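Local coordinates for protein nicotinamide-nucleotide adenylyltransferase NadR family / Ribosylnicotinamide kinase (Lactococcus lactis subsp. cremoris, PDB 6GYE) that probably phosphorylates nicotinamide riboside and may adenylylate the resulting mononucleotide, joining a P-loop kinase domain to an adenylyltransferase domain in NAD+ synthesis, at residues Ile59-Ala73 with His170-Val182. Residues are numbered along the deposited sequence; the frame is centred on the assembly and turned at random.
Sequences IGLPLEKRFRYLREA and HINRVFRRHFSKV. With NNR (Nicotinamide riboside), chain I; SO4 (sulfate ion), chain D.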
ATOM      1  N   ILE A  59       8.754   8.280   0.480  1.00 66.01           N
ATOM      2  CA  ILE A  59       7.956   7.423  -0.377  1.00 68.38           C
ATOM      3  C   ILE A  59       6.625   7.065   0.286  1.00 75.17           C
ATOM      4  O   ILE A  59       5.973   6.095  -0.113  1.00 65.35           O
ATOM      5  CB  ILE A  59       8.727   6.166  -0.812  1.00 66.67           C
ATOM      6  CG1 ILE A  59       9.020   5.258   0.379  1.00 64.44           C
ATOM      7  CG2 ILE A  59      10.045   6.549  -1.510  1.00 54.32           C
ATOM      8  CD1 ILE A  59       9.537   3.896  -0.062  1.00 68.23           C
ATOM      9  N   GLY A  60       6.202   7.851   1.282  1.00 69.76           N
ATOM     10  CA  GLY A  60       4.912   7.632   1.905  1.00 64.82           C
ATOM     11  C   GLY A  60       4.893   6.583   2.990  1.00 67.00           C
ATOM     12  O   GLY A  60       3.836   6.024   3.273  1.00 70.77           O
ATOM     13  N   LEU A  61       6.035   6.285   3.600  1.00 69.99           N
ATOM     14  CA  LEU A  61       6.124   5.356   4.725  1.00 61.57           C
ATOM     15  C   LEU A  61       6.844   6.031   5.889  1.00 61.26           C
ATOM     16  O   LEU A  61       7.960   5.647   6.247  1.00 66.61           O
ATOM     17  CB  LEU A  61       6.831   4.065   4.313  1.00 56.02           C
ATOM     18  CG  LEU A  61       6.168   3.143   3.284  1.00 54.29           C
ATOM     19  CD1 LEU A  61       7.106   2.004   2.927  1.00 51.33           C
ATOM     20  CD2 LEU A  61       4.846   2.568   3.781  1.00 46.03           C
ATOM     21  N   PRO A  62       6.228   7.027   6.522  1.00 61.20           N
ATOM     22  CA  PRO A  62       6.891   7.693   7.649  1.00 58.63           C
ATOM     23  C   PRO A  62       7.040   6.745   8.831  1.00 65.92           C
ATOM     24  O   PRO A  62       6.446   5.666   8.888  1.00 71.17           O
ATOM     25  CB  PRO A  62       5.959   8.856   7.987  1.00 57.38           C
ATOM     26  CG  PRO A  62       4.599   8.396   7.510  1.00 55.95           C
ATOM     27  CD  PRO A  62       4.821   7.450   6.361  1.00 55.12           C
ATOM     28  N   LEU A  63       7.851   7.187   9.797  1.00 65.97           N
ATOM     29  CA  LEU A  63       8.245   6.342  10.925  1.00 62.56           C
ATOM     30  C   LEU A  63       7.035   5.757  11.663  1.00 68.73           C
ATOM     31  O   LEU A  63       7.009   4.562  11.988  1.00 66.75           O
ATOM     32  CB  LEU A  63       9.113   7.157  11.873  1.00 57.92           C
ATOM     33  CG  LEU A  63       9.605   6.503  13.157  1.00 61.57           C
ATOM     34  CD1 LEU A  63      10.323   5.211  12.842  1.00 58.40           C
ATOM     35  CD2 LEU A  63      10.531   7.456  13.900  1.00 63.54           C
ATOM     36  N   GLU A  64       6.026   6.587  11.946  1.00 63.40           N
ATOM     37  CA  GLU A  64       4.855   6.095  12.672  1.00 69.40           C
ATOM     38  C   GLU A  64       4.189   4.938  11.929  1.00 66.82           C
ATOM     39  O   GLU A  64       3.784   3.946  12.550  1.00 63.24           O
ATOM     40  CB  GLU A  64       3.864   7.236  12.915  1.00 68.93           C
ATOM     41  CG  GLU A  64       2.511   6.829  13.497  1.00 81.47           C
ATOM     42  CD  GLU A  64       2.551   6.530  14.994  1.00 91.02           C
ATOM     43  OE1 GLU A  64       3.554   6.879  15.643  1.00 96.03           O
ATOM     44  OE2 GLU A  64       1.566   5.969  15.531  1.00 91.28           O
ATOM     45  N   LYS A  65       4.105   5.027  10.597  1.00 63.31           N
ATOM     46  CA  LYS A  65       3.438   3.975   9.837  1.00 60.52           C
ATOM     47  C   LYS A  65       4.280   2.705   9.773  1.00 62.99           C
ATOM     48  O   LYS A  65       3.744   1.596   9.897  1.00 61.80           O
ATOM     49  CB  LYS A  65       3.092   4.466   8.430  1.00 60.44           C
ATOM     50  CG  LYS A  65       2.459   3.369   7.577  1.00 61.97           C
ATOM     51  CD  LYS A  65       2.158   3.825   6.166  1.00 69.71           C
ATOM     52  CE  LYS A  65       1.049   4.851   6.134  1.00 81.74           C
ATOM     53  NZ  LYS A  65       0.837   5.349   4.743  1.00 94.69           N
ATOM     54  N   ARG A  66       5.596   2.838   9.572  1.00 61.60           N
ATOM     55  CA  ARG A  66       6.466   1.661   9.586  1.00 60.98           C
ATOM     56  C   ARG A  66       6.425   0.970  10.937  1.00 60.70           C
ATOM     57  O   ARG A  66       6.442  -0.261  11.017  1.00 61.96           O
ATOM     58  CB  ARG A  66       7.908   2.042   9.254  1.00 58.98           C
ATOM     59  CG  ARG A  66       8.067   2.865   8.012  1.00 57.60           C
ATOM     60  CD  ARG A  66       9.527   2.951   7.613  1.00 67.87           C
ATOM     61  NE  ARG A  66       9.870   4.349   7.450  1.00 75.24           N
ATOM     62  CZ  ARG A  66      10.716   5.020   8.207  1.00 72.07           C
ATOM     63  NH1 ARG A  66      11.382   4.421   9.179  1.00 83.69           N
ATOM     64  NH2 ARG A  66      10.908   6.295   7.959  1.00 69.66           N
ATOM     65  N   PHE A  67       6.407   1.751  12.013  1.00 57.68           N
ATOM     66  CA  PHE A  67       6.294   1.161  13.341  1.00 59.28           C
ATOM     67  C   PHE A  67       5.004   0.357  13.464  1.00 57.36           C
ATOM     68  O   PHE A  67       5.032  -0.803  13.887  1.00 58.00           O
ATOM     69  CB  PHE A  67       6.373   2.257  14.398  1.00 53.18           C
ATOM     70  CG  PHE A  67       5.943   1.836  15.765  1.00 58.99           C
ATOM     71  CD1 PHE A  67       6.792   1.103  16.581  1.00 59.67           C
ATOM     72  CD2 PHE A  67       4.688   2.194  16.251  1.00 60.06           C
ATOM     73  CE1 PHE A  67       6.393   0.731  17.866  1.00 55.81           C
ATOM     74  CE2 PHE A  67       4.283   1.823  17.530  1.00 66.89           C
ATOM     75  CZ  PHE A  67       5.140   1.093  18.338  1.00 63.74           C
ATOM     76  N   ARG A  68       3.861   0.945  13.070  1.00 50.26           N
ATOM     77  CA  ARG A  68       2.587   0.210  13.160  1.00 51.53           C
ATOM     78  C   ARG A  68       2.607  -1.030  12.275  1.00 51.64           C
ATOM     79  O   ARG A  68       2.209  -2.113  12.710  1.00 56.95           O
ATOM     80  CB  ARG A  68       1.399   1.095  12.777  1.00 50.32           C
ATOM     81  CG  ARG A  68       1.009   2.144  13.817  1.00 54.72           C
ATOM     82  CD  ARG A  68       0.722   1.506  15.170  1.00 58.49           C
ATOM     83  NE  ARG A  68       0.099   2.422  16.128  1.00 65.61           N
ATOM     84  CZ  ARG A  68      -1.214   2.629  16.241  1.00 69.40           C
ATOM     85  NH1 ARG A  68      -2.083   1.986  15.447  1.00 57.18           N
ATOM     86  NH2 ARG A  68      -1.660   3.486  17.159  1.00 68.36           N
ATOM     87  N   TYR A  69       3.143  -0.909  11.056  1.00 50.68           N
ATOM     88  CA  TYR A  69       3.204  -2.065  10.168  1.00 49.18           C
ATOM     89  C   TYR A  69       4.053  -3.189  10.766  1.00 56.83           C
ATOM     90  O   TYR A  69       3.715  -4.374  10.633  1.00 51.45           O
ATOM     91  CB  TYR A  69       3.753  -1.648   8.809  1.00 48.93           C
ATOM     92  CG  TYR A  69       2.770  -0.895   7.957  1.00 53.14           C
ATOM     93  CD1 TYR A  69       1.517  -0.549   8.449  1.00 47.27           C
ATOM     94  CD2 TYR A  69       3.075  -0.570   6.634  1.00 55.56           C
ATOM     95  CE1 TYR A  69       0.603   0.127   7.662  1.00 49.43           C
ATOM     96  CE2 TYR A  69       2.159   0.111   5.828  1.00 55.47           C
ATOM     97  CZ  TYR A  69       0.924   0.447   6.349  1.00 58.19           C
ATOM     98  OH  TYR A  69       0.013   1.123   5.559  1.00 64.29           O
ATOM     99  N   LEU A  70       5.180  -2.840  11.392  1.00 55.51           N
ATOM    100  CA  LEU A  70       6.021  -3.848  12.032  1.00 54.27           C
ATOM    101  C   LEU A  70       5.297  -4.526  13.185  1.00 54.84           C
ATOM    102  O   LEU A  70       5.393  -5.748  13.358  1.00 57.70           O
ATOM    103  CB  LEU A  70       7.330  -3.218  12.530  1.00 63.05           C
ATOM    104  CG  LEU A  70       8.596  -3.197  11.657  1.00 67.89           C
ATOM    105  CD1 LEU A  70       9.310  -4.536  11.673  1.00 65.49           C
ATOM    106  CD2 LEU A  70       8.280  -2.808  10.238  1.00 65.64           C
ATOM    107  N   ARG A  71       4.583  -3.744  14.003  1.00 52.02           N
ATOM    108  CA  ARG A  71       3.843  -4.343  15.104  1.00 52.69           C
ATOM    109  C   ARG A  71       2.867  -5.378  14.583  1.00 59.67           C
ATOM    110  O   ARG A  71       2.752  -6.474  15.140  1.00 64.15           O
ATOM    111  CB  ARG A  71       3.106  -3.268  15.907  1.00 54.63           C
ATOM    112  CG  ARG A  71       3.964  -2.546  16.927  1.00 55.67           C
ATOM    113  CD  ARG A  71       4.307  -3.432  18.111  1.00 54.25           C
ATOM    114  NE  ARG A  71       4.975  -2.665  19.164  1.00 56.19           N
ATOM    115  CZ  ARG A  71       4.338  -1.931  20.074  1.00 59.46           C
ATOM    116  NH1 ARG A  71       3.016  -1.868  20.084  1.00 57.11           N
ATOM    117  NH2 ARG A  71       5.020  -1.266  20.991  1.00 65.35           N
ATOM    118  N   GLU A  72       2.178  -5.059  13.488  1.00 60.31           N
ATOM    119  CA  GLU A  72       1.254  -6.015  12.901  1.00 60.79           C
ATOM    120  C   GLU A  72       2.011  -7.211  12.338  1.00 58.11           C
ATOM    121  O   GLU A  72       1.581  -8.361  12.495  1.00 59.36           O
ATOM    122  CB  GLU A  72       0.407  -5.333  11.826  1.00 56.33           C
ATOM    123  CG  GLU A  72      -0.701  -6.211  11.288  1.00 57.59           C
ATOM    124  CD  GLU A  72      -1.499  -5.581  10.138  1.00 62.53           C
ATOM    125  OE1 GLU A  72      -1.538  -4.329   9.989  1.00 57.95           O
ATOM    126  OE2 GLU A  72      -2.077  -6.368   9.361  1.00 62.28           O
ATOM    127  N   ALA A  73       3.150  -6.953  11.692  1.00 51.13           N
ATOM    128  CA  ALA A  73       3.909  -8.021  11.054  1.00 50.84           C
ATOM    129  C   ALA A  73       4.388  -9.039  12.064  1.00 52.00           C
ATOM    130  O   ALA A  73       4.449 -10.229  11.753  1.00 59.41           O
ATOM    131  CB  ALA A  73       5.101  -7.447  10.287  1.00 49.05           C
ATOM    132  N   HIS A 170       9.121 -11.054  -1.894  1.00 52.55           N
ATOM    133  CA  HIS A 170       9.975 -10.802  -0.743  1.00 50.45           C
ATOM    134  C   HIS A 170       9.493  -9.665   0.134  1.00 50.85           C
ATOM    135  O   HIS A 170       9.993  -9.529   1.254  1.00 55.79           O
ATOM    136  CB  HIS A 170      11.412 -10.521  -1.204  1.00 45.73           C
ATOM    137  CG  HIS A 170      12.038 -11.686  -1.900  1.00 53.73           C
ATOM    138  ND1 HIS A 170      13.029 -11.551  -2.844  1.00 62.52           N
ATOM    139  CD2 HIS A 170      11.781 -13.012  -1.816  1.00 57.03           C
ATOM    140  CE1 HIS A 170      13.366 -12.743  -3.300  1.00 59.21           C
ATOM    141  NE2 HIS A 170      12.624 -13.649  -2.690  1.00 57.90           N
ATOM    142  N   ILE A 171       8.547  -8.856  -0.345  1.00 44.12           N
ATOM    143  CA  ILE A 171       7.974  -7.787   0.463  1.00 49.22           C
ATOM    144  C   ILE A 171       7.073  -8.386   1.537  1.00 51.44           C
ATOM    145  O   ILE A 171       6.239  -9.252   1.253  1.00 52.43           O
ATOM    146  CB  ILE A 171       7.176  -6.817  -0.420  1.00 46.02           C
ATOM    147  CG1 ILE A 171       8.024  -6.326  -1.586  1.00 48.17           C
ATOM    148  CG2 ILE A 171       6.642  -5.644   0.413  1.00 42.22           C
ATOM    149  CD1 ILE A 171       7.231  -5.449  -2.553  1.00 53.90           C
ATOM    150  N   ASN A 172       7.226  -7.920   2.774  1.00 49.70           N
ATOM    151  CA  ASN A 172       6.325  -8.351   3.834  1.00 45.46           C
ATOM    152  C   ASN A 172       4.888  -7.941   3.503  1.00 51.17           C
ATOM    153  O   ASN A 172       4.638  -6.819   3.055  1.00 56.12           O
ATOM    154  CB  ASN A 172       6.755  -7.754   5.175  1.00 46.06           C
ATOM    155  CG  ASN A 172       5.829  -8.171   6.327  1.00 53.65           C
ATOM    156  OD1 ASN A 172       4.774  -7.566   6.559  1.00 55.69           O
ATOM    157  ND2 ASN A 172       6.216  -9.227   7.035  1.00 46.79           N
ATOM    158  N   ARG A 173       3.934  -8.854   3.759  1.00 46.88           N
ATOM    159  CA  ARG A 173       2.567  -8.677   3.251  1.00 52.59           C
ATOM    160  C   ARG A 173       1.904  -7.391   3.742  1.00 48.53           C
ATOM    161  O   ARG A 173       1.166  -6.751   2.982  1.00 49.29           O
ATOM    162  CB  ARG A 173       1.715  -9.893   3.618  1.00 41.43           C
ATOM    163  CG  ARG A 173       2.121 -11.128   2.806  1.00 49.27           C
ATOM    164  CD  ARG A 173       1.307 -12.345   3.175  1.00 48.50           C
ATOM    165  NE  ARG A 173       1.882 -13.548   2.576  1.00 52.23           N
ATOM    166  CZ  ARG A 173       1.596 -13.983   1.346  1.00 54.47           C
ATOM    167  NH1 ARG A 173       0.738 -13.312   0.576  1.00 46.98           N
ATOM    168  NH2 ARG A 173       2.167 -15.090   0.881  1.00 50.77           N
ATOM    169  N   VAL A 174       2.196  -6.963   4.971  1.00 45.99           N
ATOM    170  CA  VAL A 174       1.623  -5.720   5.488  1.00 46.96           C
ATOM    171  C   VAL A 174       2.028  -4.519   4.640  1.00 49.12           C
ATOM    172  O   VAL A 174       1.297  -3.526   4.564  1.00 51.04           O
ATOM    173  CB  VAL A 174       2.025  -5.532   6.962  1.00 47.31           C
ATOM    174  CG1 VAL A 174       1.377  -4.281   7.525  1.00 48.69           C
ATOM    175  CG2 VAL A 174       1.586  -6.754   7.769  1.00 48.39           C
ATOM    176  N   PHE A 175       3.179  -4.585   3.985  1.00 48.73           N
ATOM    177  CA  PHE A 175       3.633  -3.466   3.174  1.00 43.53           C
ATOM    178  C   PHE A 175       3.145  -3.532   1.732  1.00 49.12           C
ATOM    179  O   PHE A 175       3.378  -2.577   0.984  1.00 53.18           O
ATOM    180  CB  PHE A 175       5.176  -3.388   3.173  1.00 47.51           C
ATOM    181  CG  PHE A 175       5.766  -2.873   4.464  1.00 50.91           C
ATOM    182  CD1 PHE A 175       5.902  -3.704   5.568  1.00 50.98           C
ATOM    183  CD2 PHE A 175       6.155  -1.542   4.581  1.00 51.80           C
ATOM    184  CE1 PHE A 175       6.425  -3.220   6.764  1.00 55.76           C
ATOM    185  CE2 PHE A 175       6.687  -1.046   5.772  1.00 54.41           C
ATOM    186  CZ  PHE A 175       6.827  -1.887   6.861  1.00 53.74           C
ATOM    187  N   ARG A 176       2.462  -4.613   1.324  1.00 49.28           N
ATOM    188  CA  ARG A 176       2.258  -4.844  -0.110  1.00 53.71           C
ATOM    189  C   ARG A 176       1.266  -3.864  -0.724  1.00 52.46           C
ATOM    190  O   ARG A 176       1.419  -3.469  -1.888  1.00 54.16           O
ATOM    191  CB  ARG A 176       1.838  -6.289  -0.370  1.00 43.85           C
ATOM    192  CG  ARG A 176       3.051  -7.232  -0.310  1.00 47.72           C
ATOM    193  CD  ARG A 176       2.692  -8.690  -0.578  1.00 47.09           C
ATOM    194  NE  ARG A 176       3.824  -9.573  -0.296  1.00 43.43           N
ATOM    195  CZ  ARG A 176       3.867 -10.861  -0.637  1.00 46.14           C
ATOM    196  NH1 ARG A 176       2.848 -11.429  -1.287  1.00 45.76           N
ATOM    197  NH2 ARG A 176       4.925 -11.593  -0.318  1.00 43.07           N
ATOM    198  N   ARG A 177       0.237  -3.475   0.026  1.00 45.99           N
ATOM    199  CA  ARG A 177      -0.763  -2.554  -0.505  1.00 48.69           C
ATOM    200  C   ARG A 177      -0.119  -1.259  -0.979  1.00 56.38           C
ATOM    201  O   ARG A 177      -0.441  -0.751  -2.064  1.00 60.25           O
ATOM    202  CB  ARG A 177      -1.829  -2.284   0.560  1.00 44.36           C
ATOM    203  CG  ARG A 177      -2.580  -0.982   0.373  1.00 51.90           C
ATOM    204  CD  ARG A 177      -3.638  -0.809   1.449  1.00 61.12           C
ATOM    205  NE  ARG A 177      -3.143  -0.212   2.687  1.00 78.27           N
ATOM    206  CZ  ARG A 177      -2.836  -0.900   3.790  1.00 86.20           C
ATOM    207  NH1 ARG A 177      -2.962  -2.234   3.819  1.00 82.12           N
ATOM    208  NH2 ARG A 177      -2.400  -0.252   4.869  1.00 82.01           N
ATOM    209  N   HIS A 178       0.834  -0.742  -0.194  1.00 56.63           N
ATOM    210  CA  HIS A 178       1.493   0.516  -0.527  1.00 52.14           C
ATOM    211  C   HIS A 178       2.189   0.448  -1.880  1.00 55.59           C
ATOM    212  O   HIS A 178       2.220   1.445  -2.617  1.00 56.36           O
ATOM    213  CB  HIS A 178       2.497   0.879   0.565  1.00 54.67           C
ATOM    214  CG  HIS A 178       3.246   2.145   0.299  1.00 59.99           C
ATOM    215  ND1 HIS A 178       2.743   3.388   0.625  1.00 62.98           N
ATOM    216  CD2 HIS A 178       4.459   2.366  -0.266  1.00 62.48           C
ATOM    217  CE1 HIS A 178       3.617   4.318   0.275  1.00 64.98           C
ATOM    218  NE2 HIS A 178       4.663   3.725  -0.272  1.00 63.20           N
ATOM    219  N   PHE A 179       2.777  -0.701  -2.215  1.00 47.56           N
ATOM    220  CA  PHE A 179       3.581  -0.815  -3.434  1.00 47.62           C
ATOM    221  C   PHE A 179       2.790  -1.342  -4.617  1.00 49.39           C
ATOM    222  O   PHE A 179       3.361  -1.555  -5.691  1.00 47.62           O
ATOM    223  CB  PHE A 179       4.793  -1.714  -3.195  1.00 48.59           C
ATOM    224  CG  PHE A 179       5.821  -1.100  -2.305  1.00 47.35           C
ATOM    225  CD1 PHE A 179       6.675  -0.128  -2.784  1.00 45.06           C
ATOM    226  CD2 PHE A 179       5.906  -1.466  -0.976  1.00 48.60           C
ATOM    227  CE1 PHE A 179       7.614   0.452  -1.950  1.00 53.54           C
ATOM    228  CE2 PHE A 179       6.839  -0.885  -0.140  1.00 51.59           C
ATOM    229  CZ  PHE A 179       7.691   0.068  -0.620  1.00 54.08           C
ATOM    230  N   SER A 180       1.503  -1.599  -4.428  1.00 53.53           N
ATOM    231  CA  SER A 180       0.707  -2.222  -5.469  1.00 52.18           C
ATOM    232  C   SER A 180       0.462  -1.247  -6.616  1.00 48.42           C
ATOM    233  O   SER A 180       0.261  -0.050  -6.402  1.00 52.53           O
ATOM    234  CB  SER A 180      -0.617  -2.715  -4.885  1.00 44.49           C
ATOM    235  OG  SER A 180      -1.316  -3.392  -5.890  1.00 60.03           O
ATOM    236  N   LYS A 181       0.527  -1.760  -7.842  1.00 48.85           N
ATOM    237  CA  LYS A 181       0.026  -1.034  -9.001  1.00 48.66           C
ATOM    238  C   LYS A 181      -1.483  -1.234  -9.130  1.00 46.76           C
ATOM    239  O   LYS A 181      -1.999  -2.331  -8.893  1.00 46.45           O
ATOM    240  CB  LYS A 181       0.742  -1.519 -10.258  1.00 43.59           C
ATOM    241  CG  LYS A 181       2.216  -1.050 -10.384  1.00 51.64           C
ATOM    242  CD  LYS A 181       2.295   0.353 -10.886  1.00 54.09           C
ATOM    243  CE  LYS A 181       3.741   0.811 -11.138  1.00 62.31           C
ATOM    244  NZ  LYS A 181       4.503   0.751  -9.866  1.00 75.44           N
ATOM    245  N   VAL A 182      -2.192  -0.188  -9.540  1.00 49.39           N
ATOM    246  CA  VAL A 182      -3.655  -0.214  -9.571  1.00 51.23           C
ATOM    247  C   VAL A 182      -4.126   0.325 -10.922  1.00 50.92           C
ATOM    248  O   VAL A 182      -3.787   1.453 -11.297  1.00 52.18           O
ATOM    249  CB  VAL A 182      -4.262   0.597  -8.409  1.00 51.96           C
ATOM    250  CG1 VAL A 182      -5.799   0.619  -8.471  1.00 44.38           C
ATOM    251  CG2 VAL A 182      -3.792   0.049  -7.052  1.00 46.14           C
TER
HETATM  252  O2R NNR I 407      -7.553  -0.592   1.064  1.00123.74           O
HETATM  253  C2R NNR I 407      -6.656   0.401   0.548  1.00128.62           C
HETATM  254  C3R NNR I 407      -5.817   1.060   1.636  1.00136.46           C
HETATM  255  O3R NNR I 407      -6.111   0.555   2.945  1.00135.39           O
HETATM  256  C4R NNR I 407      -6.137   2.546   1.574  1.00135.26           C
HETATM  257  C5R NNR I 407      -4.888   3.368   1.289  1.00124.29           C
HETATM  258  O5R NNR I 407      -5.241   4.753   1.196  1.00117.82           O
HETATM  259  O4R NNR I 407      -7.096   2.748   0.533  1.00135.60           O
HETATM  260  C1R NNR I 407      -7.450   1.520  -0.109  1.00125.15           C
HETATM  261  N1  NNR I 407      -7.118   1.590  -1.533  1.00110.23           N
HETATM  262  C2  NNR I 407      -8.088   1.824  -2.427  1.00 95.13           C
HETATM  263  C6  NNR I 407      -5.848   1.420  -1.924  1.00107.57           C
HETATM  264  C5  NNR I 407      -5.504   1.481  -3.270  1.00 94.80           C
HETATM  265  C4  NNR I 407      -6.490   1.723  -4.215  1.00 85.89           C
HETATM  266  C3  NNR I 407      -7.799   1.896  -3.785  1.00 92.92           C
HETATM  267  C7  NNR I 407      -8.892   2.158  -4.777  1.00 99.30           C
HETATM  268  O7  NNR I 407     -10.043   1.879  -4.485  1.00 82.61           O
HETATM  269  N7  NNR I 407      -8.575   2.692  -5.956  1.00101.54           N
HETATM  270  S   SO4 D 402      -0.445   2.708   2.597  1.00 80.27           S
HETATM  271  O1  SO4 D 402       0.203   1.516   3.113  1.00 65.47           O
HETATM  272  O2  SO4 D 402      -1.761   2.834   3.227  1.00 92.10           O
HETATM  273  O3  SO4 D 402       0.329   3.899   2.913  1.00 92.82           O
HETATM  274  O4  SO4 D 402      -0.567   2.617   1.143  1.00 77.91           O
HETATM  275  O   HOH W   1       3.817 -10.945   8.517  1.00 76.33           O
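Y69 and F175 form a T-shaped pair, with ring planes at 88° and centroids 5.2 Å apart. The edge of Y69 points at the face of F175, and Y69 CB also meets F175 CZ. V174 CG1 lies over one face of the Y69 ring, 4.1 Å from its centroid, in a CH-pi contact. K65 CG, from the same helix as Y69, covers the opposite face. With CG anti to the carbonyl carbon (chi1 -75°), the Y69 ring reaches across to V174 and F175. Its hydroxyl comes to a sulfate, probably from the crystallisation liquor. Y69 OH to sulfate O1 (2.5 Å) and K65 NZ to O3 (2.4 Å) are placed too close, so the geometry of both bonds is doubtful. R177 NE and H178 ND1 add weak bonds to this sulfate. An alanine in place of Y69 would probably leave the face of F175 and V174 CG1 without their aromatic partner.

H178 meets the other segment at a face and at an edge. L61 CD2 sits over its ring, 3.9 Å from the centroid and 10° off the normal. At the ring edge, NE2 gives a weak bond to I59 O at 2.7 Å. L70 CD2 meets the edge of F175, and L61 CD1 touches both F175 and F179.

Further out, R66 NE bonds L61 O at 2.6 Å, tying the turn before helix 63-73 to that helix. N172 OD1 closes an Asx turn on V174 N, while its ND2 bonds Q31.

R177 belongs to the nicotinamide riboside pocket. The contact thus packs a helix of the N-terminal domain, whose five-stranded parallel sheet (order 3-2-1-4-5) is consistent with a Rossmann-like nucleotidyltransferase fold, against the linker into strand 181-187, where the P-loop kinase fold begins.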